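Local coordinates for protein synthesis inhibitor I (PDB 4FBC) that belongs to the ribosome-inactivating proteins of plants, a barley member of that family, modelled with adenosine monophosphate in its pocket, at residues A[212-217]-A[253-258]. The protein carries 3 engineered substitutions. Sequence-based numbering, arbitrary orientation.
Sequences NGWQDL and NTLGIL
W214 holds CG anti to the backbone N (chi1 -178°) and L217 does the same, whereas L255 has its CG beside its own backbone N; each first torsion sets the direction in which CG leaves its backbone, and the distances show which groups then meet. The indole meets the chain of 253-258 chiefly through its pyrrole edge. W214 NE1 donates to I257 O at 3.0 Å, with an N-H...O angle of 156°, and the acceptor lies only 3° out of the ring plane. The donor in turn sits in the plane of the carbonyl, so this single bond ties the rotation of the indole to a backbone oxygen. Beside it, W214 CD1 reaches L255 CD2 at 4.2 Å, again near the ring plane.

One helical turn on, L217 and L255 lie alongside one another, pointing opposite ways: L217 CD2 lies 3.8 Å from L255 CD2, and L255 CD1 is 4.0 Å from L217 CG. T254 CG2 closes the apolar patch at 3.8 Å from L217 CD2, while T254 OG1 is hydrogen-bonded to Q250 O.

W214 belongs to the adenosine monophosphate pocket and makes a cation-pi contact with R179, whose backbone also bonds to G256 and I257. The contact thus joins the first turn of helix 214-225, with G213 at its N-cap position, to the chain leaving helix 248-254, which runs on beside strand 49-50.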
ATOM      1  N   ASN A 212      -6.143   9.294  -2.612  1.00 20.19           N
ATOM      2  CA  ASN A 212      -6.836   9.934  -1.488  1.00 19.89           C
ATOM      3  C   ASN A 212      -8.278   9.446  -1.258  1.00 22.49           C
ATOM      4  O   ASN A 212      -8.962   9.925  -0.345  1.00 19.81           O
ATOM      5  CB  ASN A 212      -6.798  11.464  -1.649  1.00 22.87           C
ATOM      6  CG  ASN A 212      -5.415  12.050  -1.397  1.00 21.26           C
ATOM      7  OD1 ASN A 212      -4.593  11.469  -0.680  1.00 22.00           O
ATOM      8  ND2 ASN A 212      -5.156  13.219  -1.981  1.00 23.28           N
ATOM      9  N   GLY A 213      -8.733   8.486  -2.066  1.00 17.49           N
ATOM     10  CA  GLY A 213     -10.089   7.965  -1.964  1.00 17.64           C
ATOM     11  C   GLY A 213     -10.228   6.452  -2.143  1.00 17.74           C
ATOM     12  O   GLY A 213     -11.215   5.970  -2.702  1.00 15.77           O
ATOM     13  N   TRP A 214      -9.252   5.701  -1.654  1.00 17.19           N
ATOM     14  CA  TRP A 214      -9.247   4.246  -1.809  1.00 15.70           C
ATOM     15  C   TRP A 214     -10.515   3.598  -1.242  1.00 16.12           C
ATOM     16  O   TRP A 214     -11.124   2.746  -1.878  1.00 15.50           O
ATOM     17  CB  TRP A 214      -8.004   3.672  -1.134  1.00 15.22           C
ATOM     18  CG  TRP A 214      -7.811   2.180  -1.240  1.00 17.34           C
ATOM     19  CD1 TRP A 214      -7.991   1.390  -2.340  1.00 16.09           C
ATOM     20  CD2 TRP A 214      -7.370   1.315  -0.190  1.00 13.82           C
ATOM     21  NE1 TRP A 214      -7.696   0.077  -2.030  1.00 16.01           N
ATOM     22  CE2 TRP A 214      -7.307   0.008  -0.720  1.00 16.01           C
ATOM     23  CE3 TRP A 214      -7.021   1.521   1.150  1.00 17.12           C
ATOM     24  CZ2 TRP A 214      -6.914  -1.090   0.050  1.00 14.94           C
ATOM     25  CZ3 TRP A 214      -6.622   0.440   1.907  1.00 13.99           C
ATOM     26  CH2 TRP A 214      -6.572  -0.853   1.361  1.00 16.82           C
ATOM     27  N   GLN A 215     -10.920   4.021  -0.047  1.00 17.06           N
ATOM     28  CA  GLN A 215     -12.138   3.487   0.554  1.00 16.72           C
ATOM     29  C   GLN A 215     -13.373   3.831  -0.291  1.00 16.50           C
ATOM     30  O   GLN A 215     -14.234   2.973  -0.528  1.00 16.38           O
ATOM     31  CB  GLN A 215     -12.286   3.992   1.999  1.00 18.55           C
ATOM     32  CG  GLN A 215     -13.527   3.466   2.723  1.00 19.49           C
ATOM     33  CD  GLN A 215     -13.473   3.732   4.218  1.00 26.33           C
ATOM     34  OE1 GLN A 215     -12.811   4.668   4.668  1.00 39.61           O
ATOM     35  NE2 GLN A 215     -14.160   2.906   4.995  1.00 35.63           N
ATOM     36  N   ASP A 216     -13.456   5.084  -0.747  1.00 18.08           N
ATOM     37  CA  ASP A 216     -14.570   5.529  -1.586  1.00 18.34           C
ATOM     38  C   ASP A 216     -14.675   4.719  -2.880  1.00 17.01           C
ATOM     39  O   ASP A 216     -15.761   4.326  -3.286  1.00 17.32           O
ATOM     40  CB  ASP A 216     -14.414   7.015  -1.951  1.00 19.92           C
ATOM     41  CG  ASP A 216     -14.712   7.945  -0.796  1.00 33.12           C
ATOM     42  OD1 ASP A 216     -15.380   7.516   0.174  1.00 29.96           O
ATOM     43  OD2 ASP A 216     -14.285   9.120  -0.873  1.00 34.21           O
ATOM     44  N   LEU A 217     -13.543   4.476  -3.531  1.00 17.64           N
ATOM     45  CA  LEU A 217     -13.562   3.750  -4.801  1.00 16.29           C
ATOM     46  C   LEU A 217     -13.883   2.277  -4.546  1.00 13.48           C
ATOM     47  O   LEU A 217     -14.639   1.669  -5.294  1.00 13.64           O
ATOM     48  CB  LEU A 217     -12.226   3.897  -5.546  1.00 15.42           C
ATOM     49  CG  LEU A 217     -12.158   3.243  -6.936  1.00 13.78           C
ATOM     50  CD1 LEU A 217     -13.238   3.775  -7.880  1.00 16.99           C
ATOM     51  CD2 LEU A 217     -10.772   3.438  -7.554  1.00 12.95           C
ATOM     52  N   ASN A 253     -10.509  -1.882 -13.656  1.00 14.47           N
ATOM     53  CA  ASN A 253      -9.176  -1.639 -14.213  1.00 16.76           C
ATOM     54  C   ASN A 253      -8.302  -0.761 -13.325  1.00 14.03           C
ATOM     55  O   ASN A 253      -7.079  -0.790 -13.435  1.00 13.50           O
ATOM     56  CB  ASN A 253      -9.283  -1.022 -15.609  1.00 15.36           C
ATOM     57  CG  ASN A 253      -9.610  -2.046 -16.665  1.00 16.41           C
ATOM     58  OD1 ASN A 253      -9.004  -3.125 -16.710  1.00 20.60           O
ATOM     59  ND2 ASN A 253     -10.574  -1.730 -17.521  1.00 16.69           N
ATOM     60  N   THR A 254      -8.923   0.016 -12.439  1.00 14.00           N
ATOM     61  CA  THR A 254      -8.184   0.943 -11.583  1.00 13.64           C
ATOM     62  C   THR A 254      -7.738   0.319 -10.259  1.00 13.57           C
ATOM     63  O   THR A 254      -6.616   0.561  -9.800  1.00 13.20           O
ATOM     64  CB  THR A 254      -9.006   2.223 -11.315  1.00 12.92           C
ATOM     65  OG1 THR A 254      -9.285   2.856 -12.572  1.00 15.16           O
ATOM     66  CG2 THR A 254      -8.237   3.189 -10.404  1.00 14.73           C
ATOM     67  N   LEU A 255      -8.606  -0.497  -9.662  1.00 13.17           N
ATOM     68  CA  LEU A 255      -8.347  -1.072  -8.342  1.00 12.24           C
ATOM     69  C   LEU A 255      -7.383  -2.261  -8.427  1.00 13.30           C
ATOM     70  O   LEU A 255      -7.654  -3.241  -9.119  1.00 13.91           O
ATOM     71  CB  LEU A 255      -9.670  -1.492  -7.673  1.00 12.17           C
ATOM     72  CG  LEU A 255     -10.516  -0.324  -7.143  1.00 13.78           C
ATOM     73  CD1 LEU A 255     -11.977  -0.723  -7.027  1.00 13.24           C
ATOM     74  CD2 LEU A 255      -9.973   0.172  -5.809  1.00 13.78           C
ATOM     75  N   GLY A 256      -6.257  -2.160  -7.728  1.00 11.62           N
ATOM     76  CA  GLY A 256      -5.334  -3.283  -7.583  1.00 11.23           C
ATOM     77  C   GLY A 256      -5.873  -4.292  -6.577  1.00 12.00           C
ATOM     78  O   GLY A 256      -5.947  -5.485  -6.861  1.00 13.40           O
ATOM     79  N   ILE A 257      -6.255  -3.807  -5.396  1.00 10.72           N
ATOM     80  CA  ILE A 257      -6.940  -4.639  -4.396  1.00 10.21           C
ATOM     81  C   ILE A 257      -7.848  -3.720  -3.599  1.00 10.79           C
ATOM     82  O   ILE A 257      -7.459  -2.602  -3.291  1.00 13.46           O
ATOM     83  CB  ILE A 257      -5.939  -5.438  -3.489  1.00 13.36           C
ATOM     84  CG1 ILE A 257      -6.696  -6.331  -2.491  1.00 14.38           C
ATOM     85  CG2 ILE A 257      -4.929  -4.500  -2.790  1.00 13.90           C
ATOM     86  CD1 ILE A 257      -5.782  -7.372  -1.785  1.00 12.26           C
ATOM     87  N   LEU A 258      -9.070  -4.168  -3.322  1.00 13.55           N
ATOM     88  CA  LEU A 258     -10.063  -3.312  -2.665  1.00 13.19           C
ATOM     89  C   LEU A 258      -9.908  -3.391  -1.151  1.00 12.98           C
ATOM     90  O   LEU A 258      -9.644  -4.457  -0.615  1.00 12.58           O
ATOM     91  CB  LEU A 258     -11.497  -3.743  -3.034  1.00 14.09           C
ATOM     92  CG  LEU A 258     -12.092  -3.387  -4.402  1.00 13.72           C
ATOM     93  CD1 LEU A 258     -11.431  -4.198  -5.523  1.00 12.52           C
ATOM     94  CD2 LEU A 258     -13.603  -3.580  -4.427  1.00 15.35           C
TER